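Local coordinates for uncharacterized protein (Nostoc punctiforme, PDB 2R3S) that probably transfers a methyl group from S-adenosylmethionine to a hydroxyl oxygen of an unidentified small-molecule substrate, working as a two-chain assembly, at residues P5-A8 against L9-T13; D61-I65 against I66-T70; A285-S288 against L289-A293. All coordinates share one frame; numbering follows the deposited sequence.

Contact 1. Residues P5-A8 against L9-T13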
ATOM      1  N   PRO A   5      -1.315   9.899  21.894  1.00 51.32           N
ATOM      2  CA  PRO A   5      -1.770   8.801  21.055  1.00 48.20           C
ATOM      3  C   PRO A   5      -2.219   9.320  19.698  1.00 43.59           C
ATOM      4  O   PRO A   5      -2.736  10.428  19.611  1.00 45.56           O
ATOM      5  CB  PRO A   5      -2.943   8.225  21.852  1.00 49.66           C
ATOM      6  CG  PRO A   5      -3.497   9.411  22.591  1.00 52.08           C
ATOM      7  CD  PRO A   5      -2.425  10.465  22.681  1.00 51.94           C
ATOM      8  N   SER A   6      -2.042   8.518  18.654  1.00 38.08           N
ATOM      9  CA  SER A   6      -2.247   8.994  17.303  1.00 36.36           C
ATOM     10  C   SER A   6      -2.808   7.961  16.311  1.00 34.11           C
ATOM     11  O   SER A   6      -2.344   6.837  16.284  1.00 35.60           O
ATOM     12  CB  SER A   6      -0.911   9.463  16.770  1.00 34.57           C
ATOM     13  OG  SER A   6      -1.051   9.845  15.433  1.00 39.22           O
ATOM     14  N   PRO A   7      -3.748   8.380  15.432  1.00 32.20           N
ATOM     15  CA  PRO A   7      -4.296   7.511  14.417  1.00 29.52           C
ATOM     16  C   PRO A   7      -3.503   7.589  13.113  1.00 29.77           C
ATOM     17  O   PRO A   7      -3.998   7.163  12.076  1.00 30.41           O
ATOM     18  CB  PRO A   7      -5.695   8.086  14.217  1.00 32.37           C
ATOM     19  CG  PRO A   7      -5.503   9.547  14.384  1.00 30.89           C
ATOM     20  CD  PRO A   7      -4.305   9.745  15.290  1.00 30.73           C
ATOM     21  N   ALA A   8      -2.273   8.113  13.154  1.00 27.91           N
ATOM     22  CA  ALA A   8      -1.468   8.271  11.948  1.00 28.04           C
ATOM     23  C   ALA A   8      -1.102   6.944  11.313  1.00 28.18           C
ATOM     24  O   ALA A   8      -1.151   6.810  10.089  1.00 32.95           O
ATOM     25  CB  ALA A   8      -0.205   9.114  12.250  1.00 26.89           C
ATOM     26  N   LEU A   9      -0.733   5.948  12.117  1.00 28.62           N
ATOM     27  CA  LEU A   9      -0.411   4.624  11.559  1.00 29.04           C
ATOM     28  C   LEU A   9      -1.585   4.077  10.775  1.00 27.85           C
ATOM     29  O   LEU A   9      -1.446   3.602   9.634  1.00 29.62           O
ATOM     30  CB  LEU A   9       0.011   3.629  12.660  1.00 30.62           C
ATOM     31  CG  LEU A   9       0.477   2.219  12.219  1.00 28.35           C
ATOM     32  CD1 LEU A   9       1.613   2.245  11.202  1.00 30.19           C
ATOM     33  CD2 LEU A   9       0.858   1.363  13.426  1.00 29.81           C
ATOM     34  N   PHE A  10      -2.749   4.114  11.407  1.00 29.09           N
ATOM     35  CA  PHE A  10      -3.975   3.661  10.767  1.00 28.20           C
ATOM     36  C   PHE A  10      -4.149   4.323   9.398  1.00 28.39           C
ATOM     37  O   PHE A  10      -4.329   3.641   8.413  1.00 29.13           O
ATOM     38  CB  PHE A  10      -5.188   3.954  11.631  1.00 27.26           C
ATOM     39  CG  PHE A  10      -6.487   3.630  10.966  1.00 27.77           C
ATOM     40  CD1 PHE A  10      -6.739   2.350  10.494  1.00 26.61           C
ATOM     41  CD2 PHE A  10      -7.473   4.587  10.826  1.00 24.04           C
ATOM     42  CE1 PHE A  10      -7.925   2.050   9.884  1.00 26.37           C
ATOM     43  CE2 PHE A  10      -8.668   4.277  10.231  1.00 23.84           C
ATOM     44  CZ  PHE A  10      -8.907   3.021   9.761  1.00 25.22           C
ATOM     45  N   PHE A  11      -4.094   5.647   9.344  1.00 28.66           N
ATOM     46  CA  PHE A  11      -4.411   6.366   8.120  1.00 28.81           C
ATOM     47  C   PHE A  11      -3.305   6.181   7.080  1.00 30.26           C
ATOM     48  O   PHE A  11      -3.594   6.033   5.894  1.00 29.94           O
ATOM     49  CB  PHE A  11      -4.717   7.852   8.388  1.00 28.86           C
ATOM     50  CG  PHE A  11      -6.057   8.091   9.064  1.00 27.49           C
ATOM     51  CD1 PHE A  11      -7.233   7.758   8.436  1.00 28.39           C
ATOM     52  CD2 PHE A  11      -6.131   8.653  10.315  1.00 26.54           C
ATOM     53  CE1 PHE A  11      -8.442   7.966   9.045  1.00 30.90           C
ATOM     54  CE2 PHE A  11      -7.340   8.868  10.916  1.00 31.50           C
ATOM     55  CZ  PHE A  11      -8.497   8.522  10.280  1.00 31.84           C
ATOM     56  N   ASN A  12      -2.053   6.141   7.513  1.00 31.70           N
ATOM     57  CA  ASN A  12      -0.957   5.868   6.564  1.00 35.25           C
ATOM     58  C   ASN A  12      -1.054   4.479   5.987  1.00 32.02           C
ATOM     59  O   ASN A  12      -0.765   4.271   4.809  1.00 34.77           O
ATOM     60  CB  ASN A  12       0.422   6.066   7.217  1.00 36.64           C
ATOM     61  CG  ASN A  12       0.638   7.499   7.665  1.00 47.26           C
ATOM     62  OD1 ASN A  12       0.090   8.444   7.075  1.00 49.97           O
ATOM     63  ND2 ASN A  12       1.430   7.672   8.722  1.00 57.45           N
ATOM     64  N   THR A  13      -1.472   3.537   6.820  1.00 31.74           N
ATOM     65  CA  THR A  13      -1.724   2.157   6.388  1.00 30.12           C
ATOM     66  C   THR A  13      -2.922   2.056   5.475  1.00 28.93           C
ATOM     67  O   THR A  13      -2.839   1.449   4.423  1.00 30.51           O
ATOM     68  CB  THR A  13      -1.853   1.235   7.579  1.00 28.55           C
ATOM     69  OG1 THR A  13      -0.679   1.405   8.387  1.00 28.40           O
ATOM     70  CG2 THR A  13      -1.924  -0.187   7.139  1.00 29.34           C
TER
HETATM   71  O   HOH W   1      -3.133   4.470  14.480  1.00 27.21           O
HETATM   72  O   HOH W   2      -0.160   6.172  15.071  1.00 31.39           O
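The ring of F11 meets the ring of P7 at one corner, CE2 lying 3.8 Å from P7 CB, with the two side chains running obliquely to each other. One face of F11 carries F10 CD2 over its centre, 3.9 Å above the plane. F11 CG swings to the side of its own backbone N (chi1 -73°), which carries the ring back towards the start of the helix and P7.

P7 occupies the N-cap position, and its O accepts the N-H of F11 with an N-H...O angle of 160°; N12 N to A8 O, at 2.8 Å, repeats the pattern one residue on. The amides that begin the helix need other acceptors. S6 OG takes A8 N at 3.1 Å, an ST turn, while S6 O receives a hydrogen from each of two waters, which in turn accept from L9 N and F10 N. Further along, L9 O is gripped twice: T13 N and T13 OG1 (2.6 Å) reach it from opposite faces of its plane.

F10 packs on L86 of the second subunit, and T13 O bonds S20 OG there, in keeping with a dimerisation domain. Chemically, this helix start illustrates amide satisfaction without a conventional side-chain N-cap: a serine hydroxyl and two bridging waters take the first three N-H groups of the helix, and the N-cap carbonyl begins the regular pattern with F11.

Contact 2. Residues D61-I65 against I66-T70; sequences DYLVI and IGFMT
Backbone hydrogen bonds between D61-I65 and I66-T70 end helix 53-65 with a Schellman motif. I66 N still bonds Y62 O in helical fashion (2.9 Å), but F68 N then reaches back to L63 O and G67 N to V64 O. The last of these comes from well above the carbonyl plane, 63° out of it. G67 sits at the C-prime position with positive phi (102°), a conformation that glycine adopts readily. A water donates to both V64 O and M69 O, tying the helix end to the start of strand 69-72, and V64 CA makes a C-H...O contact with M69 O at 3.3 Å.

Aromatic contact is made by Y62: I66 CG2 lies over one face of its ring, towards the rim, in a CH-pi interaction 4.2 Å from the centroid, while I66 CD1 touches CE1.

Apolar contacts complete the turn. L63 splits its branches, CD2 towards F68 CD2 and CD1 towards the methyl of selenomethionine M69, 3.7 Å from CE. M69 CG, held between its own backbone N and carbonyl carbon (chi1 58°), presses on V64 CG2 at 3.5 Å, closer than usual for two carbons.

Helices 17-28 and 31-35 lie against this cluster, and Y62 packs on L289 of the second subunit. The chemistry implies a helix stop closed by backbone bonds: glycine permits the turn, three amides find carbonyls within it, and apolar side chains pack along the chain's passage from helix to strand.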
ATOM      1  N   ASP A  61       6.797  15.224  -6.657  1.00 26.84           N
ATOM      2  CA  ASP A  61       6.693  15.734  -5.272  1.00 29.10           C
ATOM      3  C   ASP A  61       6.350  14.593  -4.312  1.00 27.73           C
ATOM      4  O   ASP A  61       6.942  14.478  -3.248  1.00 30.17           O
ATOM      5  CB  ASP A  61       5.637  16.820  -5.142  1.00 28.14           C
ATOM      6  CG  ASP A  61       6.055  18.124  -5.757  1.00 30.98           C
ATOM      7  OD1 ASP A  61       7.265  18.377  -5.895  1.00 27.82           O
ATOM      8  OD2 ASP A  61       5.146  18.919  -6.087  1.00 29.96           O
ATOM      9  N   TYR A  62       5.432  13.726  -4.718  1.00 27.33           N
ATOM     10  CA  TYR A  62       5.065  12.560  -3.920  1.00 27.11           C
ATOM     11  C   TYR A  62       6.237  11.598  -3.775  1.00 27.14           C
ATOM     12  O   TYR A  62       6.507  11.108  -2.687  1.00 28.30           O
ATOM     13  CB  TYR A  62       3.857  11.857  -4.555  1.00 29.78           C
ATOM     14  CG  TYR A  62       3.232  10.760  -3.720  1.00 26.49           C
ATOM     15  CD1 TYR A  62       3.674   9.452  -3.818  1.00 28.00           C
ATOM     16  CD2 TYR A  62       2.207  11.036  -2.831  1.00 31.61           C
ATOM     17  CE1 TYR A  62       3.097   8.445  -3.057  1.00 28.31           C
ATOM     18  CE2 TYR A  62       1.629  10.041  -2.064  1.00 33.13           C
ATOM     19  CZ  TYR A  62       2.082   8.755  -2.176  1.00 32.43           C
ATOM     20  OH  TYR A  62       1.496   7.771  -1.442  1.00 30.07           O
ATOM     21  N   LEU A  63       6.956  11.347  -4.866  1.00 28.32           N
ATOM     22  CA  LEU A  63       8.162  10.513  -4.796  1.00 28.93           C
ATOM     23  C   LEU A  63       9.259  11.103  -3.879  1.00 26.82           C
ATOM     24  O   LEU A  63      10.021  10.373  -3.313  1.00 28.21           O
ATOM     25  CB  LEU A  63       8.703  10.233  -6.210  1.00 27.88           C
ATOM     26  CG  LEU A  63       7.791   9.350  -7.089  1.00 28.55           C
ATOM     27  CD1 LEU A  63       8.369   9.307  -8.509  1.00 23.47           C
ATOM     28  CD2 LEU A  63       7.511   7.895  -6.557  1.00 24.42           C
ATOM     29  N   VAL A  64       9.329  12.423  -3.770  1.00 27.97           N
ATOM     30  CA  VAL A  64      10.173  13.096  -2.805  1.00 26.67           C
ATOM     31  C   VAL A  64       9.630  12.817  -1.387  1.00 28.82           C
ATOM     32  O   VAL A  64      10.371  12.332  -0.514  1.00 28.33           O
ATOM     33  CB  VAL A  64      10.255  14.595  -3.056  1.00 23.20           C
ATOM     34  CG1 VAL A  64      10.976  15.313  -1.872  1.00 22.91           C
ATOM     35  CG2 VAL A  64      10.958  14.881  -4.409  1.00 24.07           C
ATOM     36  N   ILE A  65       8.341  13.072  -1.189  1.00 28.65           N
ATOM     37  CA  ILE A  65       7.700  12.825   0.116  1.00 30.55           C
ATOM     38  C   ILE A  65       7.977  11.387   0.617  1.00 30.44           C
ATOM     39  O   ILE A  65       8.406  11.217   1.736  1.00 31.35           O
ATOM     40  CB  ILE A  65       6.182  13.093   0.103  1.00 30.60           C
ATOM     41  CG1 ILE A  65       5.890  14.566  -0.219  1.00 23.53           C
ATOM     42  CG2 ILE A  65       5.553  12.710   1.461  1.00 26.18           C
ATOM     43  CD1 ILE A  65       4.431  14.799  -0.541  1.00 29.77           C
ATOM     44  N   ILE A  66       7.804  10.371  -0.214  1.00 29.24           N
ATOM     45  CA  ILE A  66       8.045   9.005   0.254  1.00 29.16           C
ATOM     46  C   ILE A  66       9.506   8.474   0.082  1.00 30.06           C
ATOM     47  O   ILE A  66       9.758   7.335   0.334  1.00 34.68           O
ATOM     48  CB  ILE A  66       6.944   8.036  -0.299  1.00 31.97           C
ATOM     49  CG1 ILE A  66       7.174   7.692  -1.781  1.00 31.06           C
ATOM     50  CG2 ILE A  66       5.593   8.693  -0.120  1.00 26.92           C
ATOM     51  CD1 ILE A  66       6.175   6.725  -2.358  1.00 26.71           C
ATOM     52  N   GLY A  67      10.476   9.295  -0.302  1.00 31.03           N
ATOM     53  CA  GLY A  67      11.896   8.905  -0.158  1.00 30.03           C
ATOM     54  C   GLY A  67      12.679   8.425  -1.377  1.00 28.59           C
ATOM     55  O   GLY A  67      13.826   8.030  -1.242  1.00 27.32           O
ATOM     56  N   PHE A  68      12.078   8.457  -2.566  1.00 26.70           N
ATOM     57  CA  PHE A  68      12.797   8.035  -3.782  1.00 28.43           C
ATOM     58  C   PHE A  68      13.708   9.106  -4.411  1.00 27.38           C
ATOM     59  O   PHE A  68      14.579   8.802  -5.225  1.00 29.65           O
ATOM     60  CB  PHE A  68      11.805   7.516  -4.818  1.00 29.20           C
ATOM     61  CG  PHE A  68      11.195   6.206  -4.439  1.00 26.18           C
ATOM     62  CD1 PHE A  68      11.831   5.015  -4.752  1.00 28.09           C
ATOM     63  CD2 PHE A  68      10.009   6.155  -3.740  1.00 32.88           C
ATOM     64  CE1 PHE A  68      11.281   3.801  -4.368  1.00 26.69           C
ATOM     65  CE2 PHE A  68       9.458   4.921  -3.352  1.00 27.09           C
ATOM     66  CZ  PHE A  68      10.107   3.764  -3.675  1.00 26.58           C
HETATM   67  N   MSE A  69      13.517  10.351  -4.045  1.00 27.83           N
HETATM   68  CA  MSE A  69      14.276  11.441  -4.663  1.00 27.15           C
HETATM   69  C   MSE A  69      14.234  12.667  -3.787  1.00 27.04           C
HETATM   70  O   MSE A  69      13.492  12.700  -2.799  1.00 25.85           O
HETATM   71  CB  MSE A  69      13.739  11.767  -6.041  1.00 27.38           C
HETATM   72  CG  MSE A  69      12.303  12.158  -6.114  1.00 26.71           C
HETATM   73 SE   MSE A  69      11.677  12.236  -8.027  0.75 31.97          SE
HETATM   74  CE  MSE A  69      11.959  10.346  -8.526  1.00 24.80           C
ATOM     75  N   THR A  70      15.053  13.661  -4.129  1.00 27.81           N
ATOM     76  CA  THR A  70      15.091  14.906  -3.375  1.00 27.54           C
ATOM     77  C   THR A  70      14.699  16.023  -4.324  1.00 28.33           C
ATOM     78  O   THR A  70      14.710  15.822  -5.543  1.00 25.45           O
ATOM     79  CB  THR A  70      16.463  15.163  -2.729  1.00 29.24           C
ATOM     80  OG1 THR A  70      17.469  15.249  -3.738  1.00 26.87           O
ATOM     81  CG2 THR A  70      16.795  14.038  -1.750  1.00 24.03           C
TER
HETATM   82  O   HOH W   3      13.416  12.286  -0.159  1.00 39.06           O

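Contact 3. Residues A285-S288 against L289-A293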
ATOM      1  N   ALA A 285       8.900 -12.842   7.724  1.00 29.50           N
ATOM      2  CA  ALA A 285       7.704 -13.161   8.467  1.00 26.74           C
ATOM      3  C   ALA A 285       6.431 -12.622   7.806  1.00 28.29           C
ATOM      4  O   ALA A 285       5.365 -13.239   7.931  1.00 28.67           O
ATOM      5  CB  ALA A 285       7.826 -12.665   9.900  1.00 27.41           C
ATOM      6  N   ALA A 286       6.535 -11.474   7.120  1.00 28.08           N
ATOM      7  CA  ALA A 286       5.401 -10.874   6.414  1.00 27.60           C
ATOM      8  C   ALA A 286       4.952 -11.736   5.205  1.00 29.77           C
ATOM      9  O   ALA A 286       3.839 -11.604   4.720  1.00 29.33           O
ATOM     10  CB  ALA A 286       5.742  -9.458   5.967  1.00 24.10           C
ATOM     11  N   PHE A 287       5.813 -12.633   4.733  1.00 30.95           N
ATOM     12  CA  PHE A 287       5.492 -13.461   3.566  1.00 29.18           C
ATOM     13  C   PHE A 287       4.287 -14.405   3.846  1.00 30.16           C
ATOM     14  O   PHE A 287       3.577 -14.798   2.936  1.00 27.08           O
ATOM     15  CB  PHE A 287       6.745 -14.218   3.117  1.00 27.75           C
ATOM     16  CG  PHE A 287       6.641 -14.794   1.725  1.00 28.38           C
ATOM     17  CD1 PHE A 287       6.704 -13.981   0.621  1.00 25.75           C
ATOM     18  CD2 PHE A 287       6.440 -16.156   1.536  1.00 30.80           C
ATOM     19  CE1 PHE A 287       6.576 -14.519  -0.648  1.00 27.16           C
ATOM     20  CE2 PHE A 287       6.295 -16.683   0.286  1.00 27.39           C
ATOM     21  CZ  PHE A 287       6.392 -15.867  -0.807  1.00 27.69           C
ATOM     22  N   SER A 288       4.003 -14.704   5.116  1.00 28.14           N
ATOM     23  CA  SER A 288       2.876 -15.564   5.414  1.00 30.32           C
ATOM     24  C   SER A 288       1.523 -14.969   4.920  1.00 29.60           C
ATOM     25  O   SER A 288       0.633 -15.713   4.485  1.00 27.69           O
ATOM     26  CB  SER A 288       2.868 -15.987   6.898  1.00 31.68           C
ATOM     27  OG  SER A 288       2.152 -15.089   7.711  1.00 42.72           O
ATOM     28  N   LEU A 289       1.385 -13.643   4.943  1.00 27.95           N
ATOM     29  CA  LEU A 289       0.197 -12.998   4.420  1.00 27.72           C
ATOM     30  C   LEU A 289       0.129 -13.205   2.904  1.00 26.20           C
ATOM     31  O   LEU A 289      -0.944 -13.444   2.381  1.00 25.14           O
ATOM     32  CB  LEU A 289       0.143 -11.507   4.767  1.00 26.32           C
ATOM     33  CG  LEU A 289      -1.221 -10.813   4.706  1.00 28.02           C
ATOM     34  CD1 LEU A 289      -2.094 -11.185   5.877  1.00 30.06           C
ATOM     35  CD2 LEU A 289      -1.099  -9.265   4.593  1.00 23.73           C
ATOM     36  N   VAL A 290       1.271 -13.137   2.222  1.00 26.64           N
ATOM     37  CA  VAL A 290       1.322 -13.430   0.808  1.00 26.23           C
ATOM     38  C   VAL A 290       0.796 -14.850   0.516  1.00 26.71           C
ATOM     39  O   VAL A 290      -0.030 -15.045  -0.391  1.00 23.26           O
ATOM     40  CB  VAL A 290       2.740 -13.203   0.236  1.00 28.74           C
ATOM     41  CG1 VAL A 290       2.791 -13.533  -1.224  1.00 21.05           C
ATOM     42  CG2 VAL A 290       3.156 -11.743   0.454  1.00 29.86           C
HETATM   43  N   MSE A 291       1.227 -15.819   1.325  1.00 26.40           N
HETATM   44  CA  MSE A 291       0.775 -17.190   1.184  1.00 26.39           C
HETATM   45  C   MSE A 291      -0.698 -17.336   1.481  1.00 25.44           C
HETATM   46  O   MSE A 291      -1.384 -18.095   0.814  1.00 28.02           O
HETATM   47  CB  MSE A 291       1.607 -18.140   2.037  1.00 24.36           C
HETATM   48  CG  MSE A 291       3.071 -18.213   1.608  1.00 22.88           C
HETATM   49 SE   MSE A 291       3.252 -18.975  -0.201  0.75 26.59          SE
HETATM   50  CE  MSE A 291       3.078 -17.347  -1.318  1.00 22.20           C
ATOM     51  N   LEU A 292      -1.217 -16.594   2.438  1.00 25.08           N
ATOM     52  CA  LEU A 292      -2.659 -16.623   2.693  1.00 25.27           C
ATOM     53  C   LEU A 292      -3.442 -16.099   1.498  1.00 26.69           C
ATOM     54  O   LEU A 292      -4.491 -16.662   1.125  1.00 26.25           O
ATOM     55  CB  LEU A 292      -3.025 -15.823   3.950  1.00 24.54           C
ATOM     56  CG  LEU A 292      -4.508 -15.656   4.312  1.00 25.29           C
ATOM     57  CD1 LEU A 292      -5.180 -16.963   4.772  1.00 19.41           C
ATOM     58  CD2 LEU A 292      -4.671 -14.586   5.364  1.00 24.14           C
ATOM     59  N   ALA A 293      -2.975 -14.987   0.935  1.00 24.25           N
ATOM     60  CA  ALA A 293      -3.712 -14.334  -0.136  1.00 25.80           C
ATOM     61  C   ALA A 293      -3.723 -15.143  -1.437  1.00 25.16           C
ATOM     62  O   ALA A 293      -4.685 -15.074  -2.186  1.00 26.32           O
ATOM     63  CB  ALA A 293      -3.190 -12.907  -0.399  1.00 23.09           C
TER
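F287 and M291 meet because their first torsions bring them together along one side of the helix: the F287 ring trails opposite its own N (chi1 -164°), whereas M291 CG stands beside its backbone N and the chain then bends at chi2 and again at chi3. These bends curl the end of selenomethionine M291 round to the ring, where CE lies 3.7 Å from both F287 CE2 and CZ. SE is 4.9 Å from the ring centroid and oblique to it, a Met-aromatic contact. V290 approaches differently, its CB standing 4.0 Å above one face of F287 towards the rim while CG1 reaches CE1.

Two i to i+4 backbone bonds hold this turn, M291 N to F287 O at 3.0 Å and L292 N to S288 O at 2.9 Å. L289 N instead takes A286 O at 3.2 Å, three residues back and 49° out of the carbonyl plane.

The F287 ring also stacks with F272, just past strand 265-271, and meets H243 edge-to-face, which joins helix 282-294 to the sheet end of the methyltransferase domain. L289 and L292 turn to helix 113-119 of the same chain, while V290 packs on Q18 and L292 on M58 of the second subunit, in its helices 17-28 and 53-65.

How the contacts relate
All three contacts are local, yet they sit differently in the fold. Contact 1 is a surface contact, where water and a serine hydroxyl serve a helix start; contacts 2 and 3 are partly buried and rely more on aromatic and apolar side chains. Contacts 1 and 2 belong to the dimerisation domain, contact 3 to the methyltransferase domain. Helix beginning, helix end and helix middle are thus represented in turn. Within one chain none touches another, contacts 2 and 3 being about 17 Å apart at their nearest atoms. Across the dimer they meet: contact 2 packs on contacts 1 and 3 of the second subunit, through F68 on T13 and I65 on A285.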